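PDB 3OOU: Lin2118 protein from Listeria innocua, which probably binds specific DNA sequences as a transcription regulator through this C-terminal AraC-type helix-turn-helix part of a longer response-regulator protein. Local coordinates for residues R58-A62 against I76-Y82; E65-D71 against Y103-Q108; N9-Y13 against L27-F31. All blocks are in the same frame, centred on the assembly; numbering follows the deposited sequence.

Contact 1. Residues R58-A62 against I76-Y82; sequences RVNYA and IAGKSGY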
loop_
_atom_site.group_PDB
_atom_site.type_symbol
_atom_site.label_atom_id
_atom_site.label_comp_id
_atom_site.label_asym_id
_atom_site.label_seq_id
_atom_site.Cartn_x
_atom_site.Cartn_y
_atom_site.Cartn_z
ATOM N N ARG A 58 -2.841 -0.747 -0.420
ATOM C CA ARG A 58 -2.705 -1.802 0.574
ATOM C C ARG A 58 -3.865 -1.833 1.556
ATOM O O ARG A 58 -4.358 -2.908 1.909
ATOM C CB ARG A 58 -1.390 -1.626 1.322
ATOM C CG ARG A 58 -0.183 -1.981 0.468
ATOM C CD ARG A 58 1.112 -1.649 1.178
ATOM N NE ARG A 58 2.222 -2.382 0.571
ATOM C CZ ARG A 58 3.504 -2.194 0.869
ATOM N NH1 ARG A 58 3.858 -1.266 1.755
ATOM N NH2 ARG A 58 4.438 -2.938 0.278
ATOM N N VAL A 59 -4.310 -0.654 1.990
ATOM C CA VAL A 59 -5.432 -0.573 2.925
ATOM C C VAL A 59 -6.717 -1.074 2.264
ATOM O O VAL A 59 -7.526 -1.738 2.912
ATOM C CB VAL A 59 -5.587 0.851 3.520
ATOM C CG1 VAL A 59 -6.917 1.003 4.249
ATOM C CG2 VAL A 59 -4.434 1.148 4.471
ATOM N N ASN A 60 -6.888 -0.794 0.973
ATOM C CA ASN A 60 -8.066 -1.304 0.267
ATOM C C ASN A 60 -8.117 -2.824 0.242
ATOM O O ASN A 60 -9.187 -3.406 0.366
ATOM C CB ASN A 60 -8.192 -0.709 -1.134
ATOM C CG ASN A 60 -8.769 0.695 -1.109
ATOM O OD1 ASN A 60 -9.393 1.106 -0.126
ATOM N ND2 ASN A 60 -8.552 1.440 -2.180
ATOM N N TYR A 61 -6.959 -3.464 0.111
ATOM C CA TYR A 61 -6.898 -4.910 0.234
ATOM C C TYR A 61 -7.238 -5.360 1.657
ATOM O O TYR A 61 -8.072 -6.249 1.851
ATOM C CB TYR A 61 -5.516 -5.439 -0.160
ATOM C CG TYR A 61 -5.480 -6.945 -0.169
ATOM C CD1 TYR A 61 -5.987 -7.640 -1.260
ATOM C CD2 TYR A 61 -4.969 -7.672 0.905
ATOM C CE1 TYR A 61 -5.985 -9.003 -1.307
ATOM C CE2 TYR A 61 -4.963 -9.078 0.868
ATOM C CZ TYR A 61 -5.478 -9.723 -0.260
ATOM O OH TYR A 61 -5.513 -11.091 -0.392
ATOM N N ALA A 62 -6.591 -4.736 2.642
ATOM C CA ALA A 62 -6.749 -5.114 4.047
ATOM C C ALA A 62 -8.202 -5.048 4.482
ATOM O O ALA A 62 -8.680 -5.940 5.185
ATOM C CB ALA A 62 -5.888 -4.224 4.941
ATOM N N ILE A 76 -3.313 -10.396 8.724
ATOM C CA ILE A 76 -3.900 -9.695 7.568
ATOM C C ILE A 76 -3.064 -8.481 7.144
ATOM O O ILE A 76 -2.862 -8.245 5.944
ATOM C CB ILE A 76 -5.377 -9.322 7.797
ATOM C CG1 ILE A 76 -6.221 -10.600 7.772
ATOM C CG2 ILE A 76 -5.856 -8.325 6.725
ATOM C CD1 ILE A 76 -7.639 -10.442 8.289
ATOM N N ALA A 77 -2.552 -7.738 8.126
ATOM C CA ALA A 77 -1.654 -6.622 7.848
ATOM C C ALA A 77 -0.418 -7.109 7.093
ATOM O O ALA A 77 0.023 -6.473 6.133
ATOM C CB ALA A 77 -1.258 -5.935 9.137
ATOM N N GLY A 78 0.107 -8.259 7.509
ATOM C CA GLY A 78 1.255 -8.863 6.835
ATOM C C GLY A 78 0.948 -9.192 5.385
ATOM O O GLY A 78 1.749 -8.901 4.489
ATOM N N LYS A 79 -0.227 -9.773 5.150
ATOM C CA LYS A 79 -0.652 -10.131 3.794
ATOM C C LYS A 79 -0.883 -8.900 2.927
ATOM O O LYS A 79 -0.870 -8.990 1.702
ATOM C CB LYS A 79 -1.927 -10.964 3.839
ATOM C CG LYS A 79 -1.741 -12.343 4.426
ATOM C CD LYS A 79 -3.080 -13.024 4.484
ATOM C CE LYS A 79 -2.948 -14.493 4.767
ATOM N NZ LYS A 79 -4.154 -15.198 4.262
ATOM N N SER A 80 -1.088 -7.753 3.573
ATOM C CA SER A 80 -1.376 -6.502 2.879
ATOM C C SER A 80 -0.110 -5.685 2.617
ATOM O O SER A 80 -0.169 -4.628 1.992
ATOM C CB SER A 80 -2.381 -5.672 3.681
ATOM O OG SER A 80 -3.542 -6.441 3.965
ATOM N N GLY A 81 1.029 -6.179 3.096
ATOM C CA GLY A 81 2.306 -5.509 2.885
ATOM C C GLY A 81 2.844 -4.684 4.040
ATOM O O GLY A 81 3.734 -3.852 3.839
ATOM N N TYR A 82 2.321 -4.908 5.247
ATOM C CA TYR A 82 2.791 -4.189 6.443
ATOM C C TYR A 82 3.540 -5.089 7.402
ATOM O O TYR A 82 3.064 -6.175 7.747
ATOM C CB TYR A 82 1.626 -3.554 7.201
ATOM C CG TYR A 82 0.956 -2.451 6.433
ATOM C CD1 TYR A 82 1.405 -1.130 6.527
ATOM C CD2 TYR A 82 -0.102 -2.732 5.581
ATOM C CE1 TYR A 82 0.791 -0.113 5.792
ATOM C CE2 TYR A 82 -0.722 -1.739 4.857
ATOM C CZ TYR A 82 -0.277 -0.434 4.955
ATOM O OH TYR A 82 -0.917 0.530 4.215
#

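Contact 2. Residues E65-D71 against Y103-Q108; sequences ELLQTKD and YRKIHQ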
loop_
_atom_site.group_PDB
_atom_site.type_symbol
_atom_site.label_atom_id
_atom_site.label_comp_id
_atom_site.label_asym_id
_atom_site.label_seq_id
_atom_site.Cartn_x
_atom_site.Cartn_y
_atom_site.Cartn_z
ATOM N N GLU A 65 -10.076 -8.014 3.163
ATOM C CA GLU A 65 -9.624 -9.239 3.810
ATOM C C GLU A 65 -10.194 -9.368 5.233
ATOM O O GLU A 65 -10.513 -10.472 5.687
ATOM C CB GLU A 65 -8.088 -9.300 3.787
ATOM C CG GLU A 65 -7.472 -10.610 4.279
ATOM C CD GLU A 65 -7.586 -11.767 3.305
ATOM O OE1 GLU A 65 -7.315 -12.902 3.739
ATOM O OE2 GLU A 65 -7.923 -11.568 2.116
ATOM N N LEU A 66 -10.364 -8.232 5.906
ATOM C CA LEU A 66 -10.919 -8.188 7.264
ATOM C C LEU A 66 -12.379 -8.611 7.312
ATOM O O LEU A 66 -12.881 -9.041 8.356
ATOM C CB LEU A 66 -10.799 -6.782 7.849
ATOM C CG LEU A 66 -9.421 -6.396 8.376
ATOM C CD1 LEU A 66 -9.368 -4.899 8.565
ATOM C CD2 LEU A 66 -9.118 -7.131 9.684
ATOM N N LEU A 67 -13.069 -8.464 6.190
ATOM C CA LEU A 67 -14.482 -8.806 6.140
ATOM C C LEU A 67 -14.686 -10.197 5.569
ATOM O O LEU A 67 -15.646 -10.886 5.924
ATOM C CB LEU A 67 -15.250 -7.770 5.321
ATOM C CG LEU A 67 -15.081 -6.307 5.741
ATOM C CD1 LEU A 67 -15.942 -5.418 4.870
ATOM C CD2 LEU A 67 -15.413 -6.103 7.229
ATOM N N GLN A 68 -13.781 -10.612 4.691
ATOM C CA GLN A 68 -13.919 -11.902 4.028
ATOM C C GLN A 68 -13.419 -13.057 4.875
ATOM O O GLN A 68 -13.783 -14.205 4.638
ATOM C CB GLN A 68 -13.216 -11.900 2.665
ATOM C CG GLN A 68 -13.911 -11.053 1.606
ATOM C CD GLN A 68 -15.349 -11.475 1.325
ATOM O OE1 GLN A 68 -15.750 -12.619 1.575
ATOM N NE2 GLN A 68 -16.134 -10.543 0.798
ATOM N N THR A 69 -12.578 -12.751 5.858
ATOM C CA THR A 69 -12.000 -13.778 6.714
ATOM C C THR A 69 -12.176 -13.417 8.179
ATOM O O THR A 69 -12.471 -12.272 8.521
ATOM C CB THR A 69 -10.483 -13.979 6.447
ATOM O OG1 THR A 69 -9.752 -12.853 6.950
ATOM C CG2 THR A 69 -10.199 -14.157 4.954
ATOM N N LYS A 70 -11.991 -14.412 9.038
ATOM C CA LYS A 70 -11.902 -14.187 10.474
ATOM C C LYS A 70 -10.460 -14.369 10.922
ATOM O O LYS A 70 -10.179 -14.588 12.108
ATOM C CB LYS A 70 -12.841 -15.130 11.223
ATOM C CG LYS A 70 -14.288 -14.680 11.175
ATOM C CD LYS A 70 -15.233 -15.730 11.752
ATOM C CE LYS A 70 -16.531 -15.092 12.243
ATOM N NZ LYS A 70 -17.211 -14.256 11.205
ATOM N N ASP A 71 -9.546 -14.260 9.959
ATOM C CA ASP A 71 -8.127 -14.407 10.223
ATOM C C ASP A 71 -7.622 -13.279 11.111
ATOM O O ASP A 71 -8.240 -12.220 11.232
ATOM C CB ASP A 71 -7.331 -14.470 8.914
ATOM C CG ASP A 71 -7.537 -15.774 8.163
ATOM O OD1 ASP A 71 -8.006 -16.765 8.768
ATOM O OD2 ASP A 71 -7.223 -15.815 6.957
ATOM N N TYR A 103 -13.674 -1.053 11.934
ATOM C CA TYR A 103 -14.139 -1.299 10.567
ATOM C C TYR A 103 -14.724 -2.702 10.446
ATOM O O TYR A 103 -15.799 -2.891 9.870
ATOM C CB TYR A 103 -12.979 -1.131 9.579
ATOM C CG TYR A 103 -13.395 -1.125 8.126
ATOM C CD1 TYR A 103 -13.723 0.066 7.488
ATOM C CD2 TYR A 103 -13.447 -2.310 7.386
ATOM C CE1 TYR A 103 -14.103 0.089 6.156
ATOM C CE2 TYR A 103 -13.841 -2.304 6.054
ATOM C CZ TYR A 103 -14.162 -1.098 5.443
ATOM O OH TYR A 103 -14.538 -1.072 4.124
ATOM N N ARG A 104 -13.998 -3.681 10.980
ATOM C CA ARG A 104 -14.440 -5.066 11.006
ATOM C C ARG A 104 -15.768 -5.197 11.753
ATOM O O ARG A 104 -16.656 -5.924 11.309
ATOM C CB ARG A 104 -13.374 -5.952 11.644
ATOM C CG ARG A 104 -13.521 -7.425 11.327
ATOM C CD ARG A 104 -12.353 -8.213 11.868
ATOM N NE ARG A 104 -11.896 -9.204 10.901
ATOM C CZ ARG A 104 -10.859 -10.015 11.067
ATOM N NH1 ARG A 104 -10.137 -9.977 12.182
ATOM N NH2 ARG A 104 -10.546 -10.875 10.111
ATOM N N LYS A 105 -15.901 -4.470 12.865
ATOM C CA LYS A 105 -17.126 -4.485 13.677
ATOM C C LYS A 105 -18.338 -3.910 12.934
ATOM O O LYS A 105 -19.413 -4.521 12.933
ATOM C CB LYS A 105 -16.904 -3.743 15.005
ATOM C CG LYS A 105 -17.859 -4.146 16.132
ATOM C CD LYS A 105 -17.524 -3.411 17.431
ATOM C CE LYS A 105 -18.400 -3.868 18.598
ATOM N NZ LYS A 105 -17.898 -5.110 19.260
ATOM N N ILE A 106 -18.166 -2.743 12.315
ATOM C CA ILE A 106 -19.247 -2.071 11.588
ATOM C C ILE A 106 -19.732 -2.891 10.386
ATOM O O ILE A 106 -20.934 -2.943 10.114
ATOM C CB ILE A 106 -18.830 -0.645 11.102
ATOM C CG1 ILE A 106 -18.441 0.248 12.287
ATOM C CG2 ILE A 106 -19.958 0.013 10.307
ATOM C CD1 ILE A 106 -17.694 1.517 11.895
ATOM N N HIS A 107 -18.801 -3.540 9.686
ATOM C CA HIS A 107 -19.090 -4.078 8.353
ATOM C C HIS A 107 -19.131 -5.600 8.194
ATOM O O HIS A 107 -19.609 -6.096 7.173
ATOM C CB HIS A 107 -18.119 -3.485 7.324
ATOM C CG HIS A 107 -18.148 -1.991 7.261
ATOM N ND1 HIS A 107 -19.284 -1.284 6.933
ATOM C CD2 HIS A 107 -17.183 -1.070 7.488
ATOM C CE1 HIS A 107 -19.018 0.009 6.959
ATOM N NE2 HIS A 107 -17.748 0.166 7.288
ATOM N N GLN A 108 -18.623 -6.342 9.173
ATOM C CA GLN A 108 -18.578 -7.799 9.044
ATOM C C GLN A 108 -19.831 -8.446 9.618
ATOM O O GLN A 108 -20.488 -9.229 8.932
ATOM C CB GLN A 108 -17.319 -8.386 9.690
ATOM C CG GLN A 108 -17.073 -9.853 9.340
ATOM C CD GLN A 108 -15.826 -10.420 9.999
ATOM O OE1 GLN A 108 -15.556 -10.164 11.174
ATOM N NE2 GLN A 108 -15.066 -11.207 9.246
ATOM O OXT GLN A 108 -20.210 -8.202 10.765
#

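Contact 3. Residues N9-Y13 against L27-F31; sequences NVLSY and LGNDF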
loop_
_atom_site.group_PDB
_atom_site.type_symbol
_atom_site.label_atom_id
_atom_site.label_comp_id
_atom_site.label_asym_id
_atom_site.label_seq_id
_atom_site.Cartn_x
_atom_site.Cartn_y
_atom_site.Cartn_z
ATOM N N ASN A 9 4.482 1.234 -16.023
ATOM C CA ASN A 9 5.194 0.060 -15.523
ATOM C C ASN A 9 5.210 -0.042 -13.998
ATOM O O ASN A 9 5.044 -1.127 -13.438
ATOM C CB ASN A 9 6.620 0.016 -16.081
ATOM C CG ASN A 9 6.653 -0.269 -17.568
ATOM O OD1 ASN A 9 5.833 -1.028 -18.085
ATOM N ND2 ASN A 9 7.609 0.336 -18.267
ATOM N N VAL A 10 5.398 1.097 -13.337
ATOM C CA VAL A 10 5.364 1.180 -11.880
ATOM C C VAL A 10 3.977 0.868 -11.330
ATOM O O VAL A 10 3.845 0.092 -10.382
ATOM C CB VAL A 10 5.848 2.570 -11.397
ATOM C CG1 VAL A 10 5.530 2.797 -9.918
ATOM C CG2 VAL A 10 7.340 2.713 -11.653
ATOM N N LEU A 11 2.948 1.464 -11.935
ATOM C CA LEU A 11 1.578 1.226 -11.501
ATOM C C LEU A 11 1.222 -0.250 -11.615
ATOM O O LEU A 11 0.644 -0.821 -10.693
ATOM C CB LEU A 11 0.585 2.096 -12.282
ATOM C CG LEU A 11 0.624 3.609 -12.030
ATOM C CD1 LEU A 11 -0.231 4.346 -13.047
ATOM C CD2 LEU A 11 0.192 3.962 -10.606
ATOM N N SER A 12 1.592 -0.867 -12.738
ATOM C CA SER A 12 1.338 -2.289 -12.946
ATOM C C SER A 12 2.140 -3.155 -11.969
ATOM O O SER A 12 1.624 -4.138 -11.442
ATOM C CB SER A 12 1.611 -2.678 -14.401
ATOM O OG SER A 12 0.723 -1.985 -15.270
ATOM N N TYR A 13 3.392 -2.767 -11.720
ATOM C CA TYR A 13 4.252 -3.455 -10.751
ATOM C C TYR A 13 3.649 -3.508 -9.344
ATOM O O TYR A 13 3.713 -4.541 -8.674
ATOM C CB TYR A 13 5.626 -2.782 -10.690
ATOM C CG TYR A 13 6.710 -3.642 -10.084
ATOM C CD1 TYR A 13 7.473 -4.493 -10.886
ATOM C CD2 TYR A 13 6.984 -3.599 -8.717
ATOM C CE1 TYR A 13 8.477 -5.281 -10.343
ATOM C CE2 TYR A 13 7.995 -4.384 -8.160
ATOM C CZ TYR A 13 8.734 -5.223 -8.984
ATOM O OH TYR A 13 9.732 -6.009 -8.453
ATOM N N LEU A 27 12.212 -0.069 -5.935
ATOM C CA LEU A 27 11.728 0.097 -7.310
ATOM C C LEU A 27 12.816 0.658 -8.205
ATOM O O LEU A 27 12.993 0.195 -9.326
ATOM C CB LEU A 27 10.502 1.000 -7.358
ATOM C CG LEU A 27 9.219 0.369 -6.836
ATOM C CD1 LEU A 27 8.228 1.467 -6.545
ATOM C CD2 LEU A 27 8.634 -0.624 -7.835
ATOM N N GLY A 28 13.559 1.635 -7.698
ATOM C CA GLY A 28 14.661 2.228 -8.454
ATOM C C GLY A 28 15.704 1.185 -8.801
ATOM O O GLY A 28 16.237 1.165 -9.915
ATOM N N ASN A 29 15.991 0.308 -7.843
ATOM C CA ASN A 29 16.944 -0.766 -8.078
ATOM C C ASN A 29 16.406 -1.775 -9.092
ATOM O O ASN A 29 17.128 -2.165 -10.011
ATOM C CB ASN A 29 17.351 -1.433 -6.761
ATOM C CG ASN A 29 18.272 -0.552 -5.918
ATOM O OD1 ASN A 29 19.003 0.296 -6.445
ATOM N ND2 ASN A 29 18.249 -0.757 -4.607
ATOM N N ASP A 30 15.134 -2.147 -8.956
ATOM C CA ASP A 30 14.498 -3.112 -9.867
ATOM C C ASP A 30 14.408 -2.579 -11.298
ATOM O O ASP A 30 14.623 -3.318 -12.266
ATOM C CB ASP A 30 13.097 -3.488 -9.371
ATOM C CG ASP A 30 13.120 -4.318 -8.091
ATOM O OD1 ASP A 30 14.176 -4.895 -7.750
ATOM O OD2 ASP A 30 12.068 -4.397 -7.425
ATOM N N PHE A 31 14.107 -1.290 -11.426
ATOM C CA PHE A 31 13.926 -0.674 -12.739
ATOM C C PHE A 31 15.191 -0.023 -13.297
ATOM O O PHE A 31 15.207 0.396 -14.457
ATOM C CB PHE A 31 12.759 0.320 -12.710
ATOM C CG PHE A 31 11.407 -0.338 -12.778
ATOM C CD1 PHE A 31 10.697 -0.637 -11.619
ATOM C CD2 PHE A 31 10.846 -0.675 -14.011
ATOM C CE1 PHE A 31 9.444 -1.251 -11.685
ATOM C CE2 PHE A 31 9.598 -1.290 -14.086
ATOM C CZ PHE A 31 8.894 -1.577 -12.921
#

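Contact 1. Residues R58-A62 against I76-Y82
R58 opens the contact. Its aliphatic part packs on the residues that follow helix 73-79: R58 CG lies 3.1 Å from S80 O, and R58 CB lies 3.6 Å from Y82 CE2. G81 O sits over one face of the guanidinium without a hydrogen bond; R58 NE bonds instead to the backbone O of F18. V59 points away, yet V59 CG2 reaches Y82 OH at 3.6 Å. That hydroxyl is hydrogen-bonded to N55. Y61 meets S80 at its ring edge, with Y61 CD2 3.6 Å from S80 OG. A62 CB sits 3.4 Å from the same OG. S80 OG donates to I76 O at 2.8 Å, back into the preceding helical turn. G81, with positive phi, forms a Schellman motif; a CB there would strike R58 NE. Helices 73-79 and 85-96, with this turn between them, are consistent with the second helix-turn-helix of the AraC-type fold. No hydrogen bond crosses the contact, so close van der Waals fit joins helix 50-68 to the C-terminal end of helix 73-79 and the turn after it.

Contact 2. Residues E65-D71 against Y103-Q108
R104 makes the strongest links, all to backbone carbonyls where helix 50-68 ends. R104 NE donates to L66 O at 2.7 Å. R104 NH2 donates to T69 O and to D71 O, both at 2.9 Å, and R104 NH1 also reaches D71 O at 3.1 Å. One guanidinium thus gathers three carbonyls around the turn. Q108 adds weak bonds: Q108 NE2 to T69 O at 2.9 Å and Q108 NE2 to L67 O at 3.4 Å. The turn is also braced from within, as T69 OG1 donates to E65 O at 2.8 Å. Packing surrounds these bonds. L66 CD2 covers one face of the guanidinium, 3.6 Å from R104 CZ. L67 lies along the last helix: L67 CD1 is 3.9 Å from Y103 CE2, and L67 CD2 is 3.8 Å from H107 CB. Farther out, K70 CG comes within 4.0 Å of Q108 NE2. I76 of helix 73-79 touches R104 from outside the two segments. The arrangement joins the C-terminal helix 100-107 to the end of the long helix 50-68, consistent with the second helix-turn-helix subdomain of the AraC-type fold.

Contact 3. Residues N9-Y13 against L27-F31
This contact joins the first two helices of the N-terminal subdomain, consistent with the AraC-type fold, in which helices 24-31 and 35-46 would form the first helix-turn-helix. The short axes of 9-13 and 27-31 approach to 12.1 Å at 113°, so side chains must bridge a wide gap. L27 comes first. L27 CD2 packs against Y13 CD2 at 3.5 Å, and the leucine also touches L38 of helix 35-46, which V10 meets as well. D30 follows one turn on, pointing toward helix 6-17. F31 ends the segment and fills the space between the backbones. Its ring lies among N9, V10 and Y13: N9 CB is 3.8 Å from F31 CE2, and V10 CG2 is 4.5 Å from F31 CE1. The edge of F31 faces the ring of Y13 in an offset edge-to-face pair, with centroids 5.4 Å apart and planes at 68°. The nearest atoms of these two rings are Y13 CD1 and F31 CZ, 3.8 Å apart.

In the fold
From the N terminus, contact 3 closes first, bringing helix 24-31 back to helix 6-17. It is complete before the other two open. The chain then runs through helix 35-46 into the long helix 50-68, which leads from one subdomain to the other. Contact 1 opens on this helix and closes when helix 73-79 returns to it. Contact 2 opens inside that loop, at the end of the same helix, and closes at the C terminus, so the two cross. They touch where I76 CD1 lies 3.5 Å from R104 NH2. Contacts 2 and 3 lie on opposite sides of the chain's centre, their centres about 31 Å apart.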